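PDB 6R9N: uncharacterized protein from Treponema denticola ATCC 35404, which serves as a di-iron sensor of Fe(II) and oxygen for bacterial chemotaxis, working through a stabilised iron-peroxy species. Local coordinates for residues T179-H188 and A227-F237. Numbering follows the deposited sequence.
Sequences TTFVEDFEKH and AIYKDEQVNNF
K230 reaches across the ring of F181 to the carboxylate of E183. Its first carbons, CB and CG, pass the CD1 side of the ring. K230 CD comes within 3.7 Å of F181 CD1. K230 CE then lies over the ring face, offset toward the rim and 3.3 Å from F181 CD2, in a CH-pi contact. The chain runs nearly straight up to CE and turns at chi4 (62°). That bend carries K230 NZ to E183 OE1 at 3.3 Å, a weak hydrogen bond within a salt bridge. NZ also makes an off-centre cation-pi contact with F181 and a long salt bridge to D231. E183 OE2 comes 3.5 Å from E232 OE2, a like-charge approach that K230 may partly offset through E183. T180 CG2 covers the opposite face of F181.

The backbones pair through a single beta bridge between F181 and I228. I228 N donates to T180 O (2.9 Å), almost straight and in the carbonyl plane. V182 N donates back to I228 O (2.9 Å). Next to the bridge, CG2 of the buried V182 packs over the centre of the H188 ring, over one face of Y229 toward its rim, and against A227 CB and I228 O. A water links H188 NE2 to A227 O.

F185 lies at the start of its helix. N236 CB covers one face of its ring, while F185 CE1 comes within 3.6 Å of F237 CA. N236 ND2 donates to Q233 OE1, and a second water joins Q233 NE2 to F185 N.

The contact thus ties the loop and the first turn of helix 185-199 to strand 229-230, outermost in its sheet within the chain, and helix 232-242. Strand 220-222 and L11 of strand 9-13 also touch it. Y229 OH hydrogen-bonds to G169 O; the Y229 side chain is about 13 Å from a bound iron.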
ATOM      1  N   THR A 179      20.653   0.669 -18.061  1.00 55.69           N
ATOM      2  CA  THR A 179      21.766  -0.182 -17.653  1.00 43.82           C
ATOM      3  C   THR A 179      21.446  -1.005 -16.405  1.00 44.13           C
ATOM      4  O   THR A 179      20.475  -0.726 -15.703  1.00 50.54           O
ATOM      5  CB  THR A 179      23.027   0.647 -17.364  1.00 48.56           C
ATOM      6  OG1 THR A 179      24.012  -0.196 -16.761  1.00 51.81           O
ATOM      7  CG2 THR A 179      22.710   1.791 -16.417  1.00 50.10           C
ATOM      8  N   THR A 180      22.287  -1.993 -16.092  1.00 38.62           N
ATOM      9  CA  THR A 180      21.988  -2.830 -14.938  1.00 40.00           C
ATOM     10  C   THR A 180      22.385  -2.130 -13.639  1.00 35.83           C
ATOM     11  O   THR A 180      21.598  -2.077 -12.688  1.00 32.53           O
ATOM     12  CB  THR A 180      22.690  -4.187 -15.055  1.00 40.43           C
ATOM     13  OG1 THR A 180      22.268  -4.850 -16.255  1.00 45.67           O
ATOM     14  CG2 THR A 180      22.343  -5.075 -13.858  1.00 35.39           C
ATOM     15  N   PHE A 181      23.590  -1.572 -13.589  1.00 33.36           N
ATOM     16  CA  PHE A 181      24.097  -0.900 -12.401  1.00 35.38           C
ATOM     17  C   PHE A 181      24.149   0.618 -12.544  1.00 37.67           C
ATOM     18  O   PHE A 181      24.380   1.151 -13.627  1.00 38.78           O
ATOM     19  CB  PHE A 181      25.485  -1.438 -12.058  1.00 34.22           C
ATOM     20  CG  PHE A 181      25.505  -2.923 -11.842  1.00 36.27           C
ATOM     21  CD1 PHE A 181      24.914  -3.479 -10.707  1.00 30.74           C
ATOM     22  CD2 PHE A 181      26.083  -3.769 -12.786  1.00 31.92           C
ATOM     23  CE1 PHE A 181      24.922  -4.852 -10.502  1.00 31.58           C
ATOM     24  CE2 PHE A 181      26.107  -5.138 -12.587  1.00 34.13           C
ATOM     25  CZ  PHE A 181      25.518  -5.687 -11.448  1.00 35.68           C
ATOM     26  N   VAL A 182      23.897   1.307 -11.434  1.00 35.19           N
ATOM     27  CA  VAL A 182      24.170   2.735 -11.311  1.00 37.00           C
ATOM     28  C   VAL A 182      25.677   2.969 -11.410  1.00 39.34           C
ATOM     29  O   VAL A 182      26.469   2.286 -10.748  1.00 39.48           O
ATOM     30  CB  VAL A 182      23.618   3.246  -9.971  1.00 32.41           C
ATOM     31  CG1 VAL A 182      23.870   4.725  -9.784  1.00 33.15           C
ATOM     32  CG2 VAL A 182      22.142   2.958  -9.851  1.00 30.62           C
ATOM     33  N   GLU A 183      26.101   3.907 -12.272  1.00 41.49           N
ATOM     34  CA  GLU A 183      27.530   4.231 -12.197  1.00 44.26           C
ATOM     35  C   GLU A 183      27.838   5.705 -11.984  1.00 44.03           C
ATOM     36  O   GLU A 183      28.985   6.047 -11.705  1.00 47.25           O
ATOM     37  CB  GLU A 183      28.332   3.658 -13.358  1.00 53.24           C
ATOM     38  CG  GLU A 183      28.528   2.101 -13.184  1.00 61.73           C
ATOM     39  CD  GLU A 183      29.384   1.769 -11.956  1.00 67.74           C
ATOM     40  OE1 GLU A 183      29.124   0.749 -11.285  1.00 75.76           O
ATOM     41  OE2 GLU A 183      30.285   2.567 -11.604  1.00 73.02           O
ATOM     42  N   ASP A 184      26.850   6.582 -12.024  1.00 45.73           N
ATOM     43  CA  ASP A 184      27.086   7.970 -11.632  1.00 44.63           C
ATOM     44  C   ASP A 184      25.935   8.370 -10.723  1.00 39.83           C
ATOM     45  O   ASP A 184      24.811   8.574 -11.194  1.00 37.84           O
ATOM     46  CB  ASP A 184      27.211   8.921 -12.828  1.00 42.51           C
ATOM     47  CG  ASP A 184      27.423  10.363 -12.397  1.00 51.47           C
ATOM     48  OD1 ASP A 184      28.202  10.602 -11.421  1.00 52.27           O
ATOM     49  OD2 ASP A 184      26.782  11.264 -12.993  1.00 56.44           O
ATOM     50  N   PHE A 185      26.226   8.436  -9.420  1.00 43.35           N
ATOM     51  CA  PHE A 185      25.192   8.749  -8.440  1.00 38.07           C
ATOM     52  C   PHE A 185      24.546  10.095  -8.726  1.00 37.97           C
ATOM     53  O   PHE A 185      23.331  10.257  -8.548  1.00 37.33           O
ATOM     54  CB  PHE A 185      25.771   8.722  -7.028  1.00 38.83           C
ATOM     55  CG  PHE A 185      24.724   8.696  -5.959  1.00 36.09           C
ATOM     56  CD1 PHE A 185      23.939   7.574  -5.784  1.00 35.05           C
ATOM     57  CD2 PHE A 185      24.502   9.798  -5.153  1.00 38.83           C
ATOM     58  CE1 PHE A 185      22.953   7.551  -4.821  1.00 35.73           C
ATOM     59  CE2 PHE A 185      23.524   9.783  -4.175  1.00 35.44           C
ATOM     60  CZ  PHE A 185      22.742   8.656  -4.010  1.00 34.91           C
ATOM     61  N   GLU A 186      25.332  11.071  -9.187  1.00 36.25           N
ATOM     62  CA  GLU A 186      24.761  12.379  -9.482  1.00 37.69           C
ATOM     63  C   GLU A 186      23.813  12.321 -10.668  1.00 36.00           C
ATOM     64  O   GLU A 186      22.802  13.023 -10.672  1.00 37.71           O
ATOM     65  CB  GLU A 186      25.861  13.408  -9.760  1.00 45.43           C
ATOM     66  CG  GLU A 186      26.704  13.775  -8.573  1.00 41.66           C
ATOM     67  CD  GLU A 186      25.906  14.503  -7.525  1.00 49.37           C
ATOM     68  OE1 GLU A 186      24.974  15.256  -7.897  1.00 46.70           O
ATOM     69  OE2 GLU A 186      26.202  14.314  -6.325  1.00 51.99           O
ATOM     70  N   LYS A 187      24.104  11.496 -11.677  1.00 38.27           N
ATOM     71  CA  LYS A 187      23.158  11.373 -12.782  1.00 37.09           C
ATOM     72  C   LYS A 187      21.926  10.576 -12.371  1.00 35.77           C
ATOM     73  O   LYS A 187      20.839  10.768 -12.934  1.00 35.41           O
ATOM     74  CB  LYS A 187      23.824  10.707 -13.986  1.00 38.35           C
ATOM     75  CG  LYS A 187      24.458  11.659 -14.982  1.00 45.97           C
ATOM     76  CD  LYS A 187      24.491  11.057 -16.388  1.00 49.60           C
ATOM     77  CE  LYS A 187      25.510  11.768 -17.275  1.00 58.19           C
ATOM     78  NZ  LYS A 187      26.428  10.806 -17.959  1.00 57.00           N
ATOM     79  N   HIS A 188      22.082   9.660 -11.413  1.00 36.60           N
ATOM     80  CA  HIS A 188      20.957   8.859 -10.945  1.00 36.13           C
ATOM     81  C   HIS A 188      20.048   9.627  -9.998  1.00 31.74           C
ATOM     82  O   HIS A 188      18.842   9.368  -9.965  1.00 35.72           O
ATOM     83  CB  HIS A 188      21.474   7.611 -10.242  1.00 33.62           C
ATOM     84  CG  HIS A 188      20.453   6.531 -10.106  1.00 33.54           C
ATOM     85  ND1 HIS A 188      19.939   5.855 -11.192  1.00 31.51           N
ATOM     86  CD2 HIS A 188      19.861   5.996  -9.013  1.00 28.54           C
ATOM     87  CE1 HIS A 188      19.077   4.946 -10.772  1.00 29.02           C
ATOM     88  NE2 HIS A 188      19.013   5.012  -9.455  1.00 31.30           N
ATOM     89  N   ALA A 227      17.821   0.844 -11.549  1.00 31.84           N
ATOM     90  CA  ALA A 227      19.093   0.143 -11.596  1.00 29.73           C
ATOM     91  C   ALA A 227      19.619  -0.149 -10.191  1.00 28.85           C
ATOM     92  O   ALA A 227      19.213   0.462  -9.197  1.00 28.88           O
ATOM     93  CB  ALA A 227      20.124   0.945 -12.389  1.00 30.24           C
ATOM     94  N   ILE A 228      20.559  -1.087 -10.140  1.00 28.19           N
ATOM     95  CA  ILE A 228      21.096  -1.680  -8.917  1.00 28.99           C
ATOM     96  C   ILE A 228      22.327  -0.903  -8.467  1.00 29.43           C
ATOM     97  O   ILE A 228      23.152  -0.498  -9.292  1.00 32.78           O
ATOM     98  CB  ILE A 228      21.435  -3.170  -9.164  1.00 25.60           C
ATOM     99  CG1 ILE A 228      20.155  -3.975  -9.401  1.00 23.81           C
ATOM    100  CG2 ILE A 228      22.269  -3.761  -8.003  1.00 27.78           C
ATOM    101  CD1 ILE A 228      20.311  -5.140 -10.353  1.00 29.45           C
ATOM    102  N   TYR A 229      22.464  -0.705  -7.154  1.00 28.86           N
ATOM    103  CA  TYR A 229      23.648  -0.073  -6.576  1.00 27.14           C
ATOM    104  C   TYR A 229      24.673  -1.138  -6.215  1.00 29.37           C
ATOM    105  O   TYR A 229      24.340  -2.115  -5.535  1.00 31.62           O
ATOM    106  CB  TYR A 229      23.271   0.732  -5.321  1.00 27.77           C
ATOM    107  CG  TYR A 229      22.121   1.699  -5.534  1.00 25.85           C
ATOM    108  CD1 TYR A 229      20.796   1.270  -5.470  1.00 25.75           C
ATOM    109  CD2 TYR A 229      22.359   3.036  -5.797  1.00 24.21           C
ATOM    110  CE1 TYR A 229      19.744   2.153  -5.669  1.00 23.66           C
ATOM    111  CE2 TYR A 229      21.317   3.925  -5.996  1.00 24.18           C
ATOM    112  CZ  TYR A 229      20.010   3.474  -5.938  1.00 24.48           C
ATOM    113  OH  TYR A 229      18.969   4.350  -6.161  1.00 26.32           O
ATOM    114  N   LYS A 230      25.906  -0.977  -6.691  1.00 31.47           N
ATOM    115  CA  LYS A 230      26.972  -1.889  -6.302  1.00 33.21           C
ATOM    116  C   LYS A 230      28.228  -1.092  -5.975  1.00 35.79           C
ATOM    117  O   LYS A 230      28.378   0.064  -6.382  1.00 34.85           O
ATOM    118  CB  LYS A 230      27.235  -2.976  -7.358  1.00 34.34           C
ATOM    119  CG  LYS A 230      27.991  -2.538  -8.589  1.00 40.65           C
ATOM    120  CD  LYS A 230      28.417  -3.769  -9.406  1.00 40.86           C
ATOM    121  CE  LYS A 230      28.778  -3.414 -10.854  1.00 42.95           C
ATOM    122  NZ  LYS A 230      29.935  -2.488 -10.993  1.00 47.19           N
ATOM    123  N   ASP A 231      29.081  -1.702  -5.151  1.00 37.08           N
ATOM    124  CA  ASP A 231      30.413  -1.188  -4.777  1.00 40.01           C
ATOM    125  C   ASP A 231      30.260   0.192  -4.142  1.00 38.18           C
ATOM    126  O   ASP A 231      29.429   0.355  -3.235  1.00 38.15           O
ATOM    127  CB  ASP A 231      31.308  -1.231  -6.009  1.00 46.15           C
ATOM    128  CG  ASP A 231      31.505  -2.632  -6.536  1.00 50.31           C
ATOM    129  OD1 ASP A 231      31.416  -3.590  -5.740  1.00 54.00           O
ATOM    130  OD2 ASP A 231      31.734  -2.769  -7.756  1.00 51.58           O
ATOM    131  N   GLU A 232      31.001   1.204  -4.594  1.00 38.22           N
ATOM    132  CA  GLU A 232      30.946   2.530  -3.997  1.00 37.58           C
ATOM    133  C   GLU A 232      29.555   3.144  -4.071  1.00 34.00           C
ATOM    134  O   GLU A 232      29.258   4.073  -3.318  1.00 36.71           O
ATOM    135  CB  GLU A 232      31.958   3.441  -4.688  1.00 39.01           C
ATOM    136  CG  GLU A 232      31.549   3.852  -6.094  1.00 47.16           C
ATOM    137  CD  GLU A 232      31.850   2.778  -7.152  1.00 56.41           C
ATOM    138  OE1 GLU A 232      32.822   2.004  -6.964  1.00 56.37           O
ATOM    139  OE2 GLU A 232      31.113   2.712  -8.172  1.00 57.69           O
ATOM    140  N   GLN A 233      28.702   2.677  -4.978  1.00 36.93           N
ATOM    141  CA  GLN A 233      27.376   3.272  -5.063  1.00 36.40           C
ATOM    142  C   GLN A 233      26.474   2.850  -3.906  1.00 32.34           C
ATOM    143  O   GLN A 233      25.539   3.590  -3.580  1.00 28.84           O
ATOM    144  CB  GLN A 233      26.728   2.937  -6.418  1.00 34.75           C
ATOM    145  CG  GLN A 233      27.439   3.520  -7.653  1.00 36.36           C
ATOM    146  CD  GLN A 233      27.613   5.039  -7.614  1.00 38.35           C
ATOM    147  OE1 GLN A 233      27.094   5.719  -6.741  1.00 39.58           O
ATOM    148  NE2 GLN A 233      28.357   5.570  -8.570  1.00 41.69           N
ATOM    149  N   VAL A 234      26.741   1.695  -3.276  1.00 31.21           N
ATOM    150  CA  VAL A 234      26.060   1.347  -2.028  1.00 31.61           C
ATOM    151  C   VAL A 234      26.336   2.401  -0.968  1.00 32.16           C
ATOM    152  O   VAL A 234      25.412   2.939  -0.350  1.00 33.25           O
ATOM    153  CB  VAL A 234      26.498  -0.041  -1.527  1.00 33.34           C
ATOM    154  CG1 VAL A 234      25.932  -0.270  -0.115  1.00 27.36           C
ATOM    155  CG2 VAL A 234      26.082  -1.154  -2.505  1.00 28.61           C
ATOM    156  N   ASN A 235      27.619   2.698  -0.737  1.00 35.62           N
ATOM    157  CA  ASN A 235      27.994   3.762   0.190  1.00 37.38           C
ATOM    158  C   ASN A 235      27.373   5.089  -0.216  1.00 33.57           C
ATOM    159  O   ASN A 235      26.880   5.839   0.633  1.00 34.06           O
ATOM    160  CB  ASN A 235      29.512   3.897   0.258  1.00 41.81           C
ATOM    161  CG  ASN A 235      30.128   2.926   1.226  1.00 55.49           C
ATOM    162  OD1 ASN A 235      29.466   2.454   2.154  1.00 53.62           O
ATOM    163  ND2 ASN A 235      31.404   2.597   1.009  1.00 63.81           N
ATOM    164  N   ASN A 236      27.429   5.412  -1.505  1.00 33.19           N
ATOM    165  CA  ASN A 236      26.886   6.682  -1.962  1.00 34.68           C
ATOM    166  C   ASN A 236      25.404   6.776  -1.628  1.00 30.79           C
ATOM    167  O   ASN A 236      24.950   7.768  -1.055  1.00 30.99           O
ATOM    168  CB  ASN A 236      27.104   6.832  -3.465  1.00 33.00           C
ATOM    169  CG  ASN A 236      28.511   7.278  -3.811  1.00 38.03           C
ATOM    170  OD1 ASN A 236      29.267   7.728  -2.948  1.00 38.28           O
ATOM    171  ND2 ASN A 236      28.859   7.180  -5.085  1.00 31.44           N
ATOM    172  N   PHE A 237      24.644   5.728  -1.945  1.00 32.32           N
ATOM    173  CA  PHE A 237      23.213   5.759  -1.675  1.00 33.12           C
ATOM    174  C   PHE A 237      22.939   5.863  -0.177  1.00 29.52           C
ATOM    175  O   PHE A 237      22.152   6.708   0.270  1.00 27.53           O
ATOM    176  CB  PHE A 237      22.528   4.521  -2.259  1.00 29.77           C
ATOM    177  CG  PHE A 237      21.083   4.441  -1.888  1.00 27.66           C
ATOM    178  CD1 PHE A 237      20.155   5.257  -2.520  1.00 29.02           C
ATOM    179  CD2 PHE A 237      20.665   3.631  -0.859  1.00 24.75           C
ATOM    180  CE1 PHE A 237      18.832   5.215  -2.160  1.00 28.24           C
ATOM    181  CE2 PHE A 237      19.344   3.594  -0.491  1.00 28.74           C
ATOM    182  CZ  PHE A 237      18.422   4.389  -1.146  1.00 23.49           C
TER
HETATM  183  O   HOH W   1      26.183   0.481  -8.982  1.00 34.91           O
HETATM  184  O   HOH W   2      29.318   8.546  -8.843  1.00 43.11           O
HETATM  185  O   HOH W   3      17.710   2.640  -8.833  1.00 28.68           O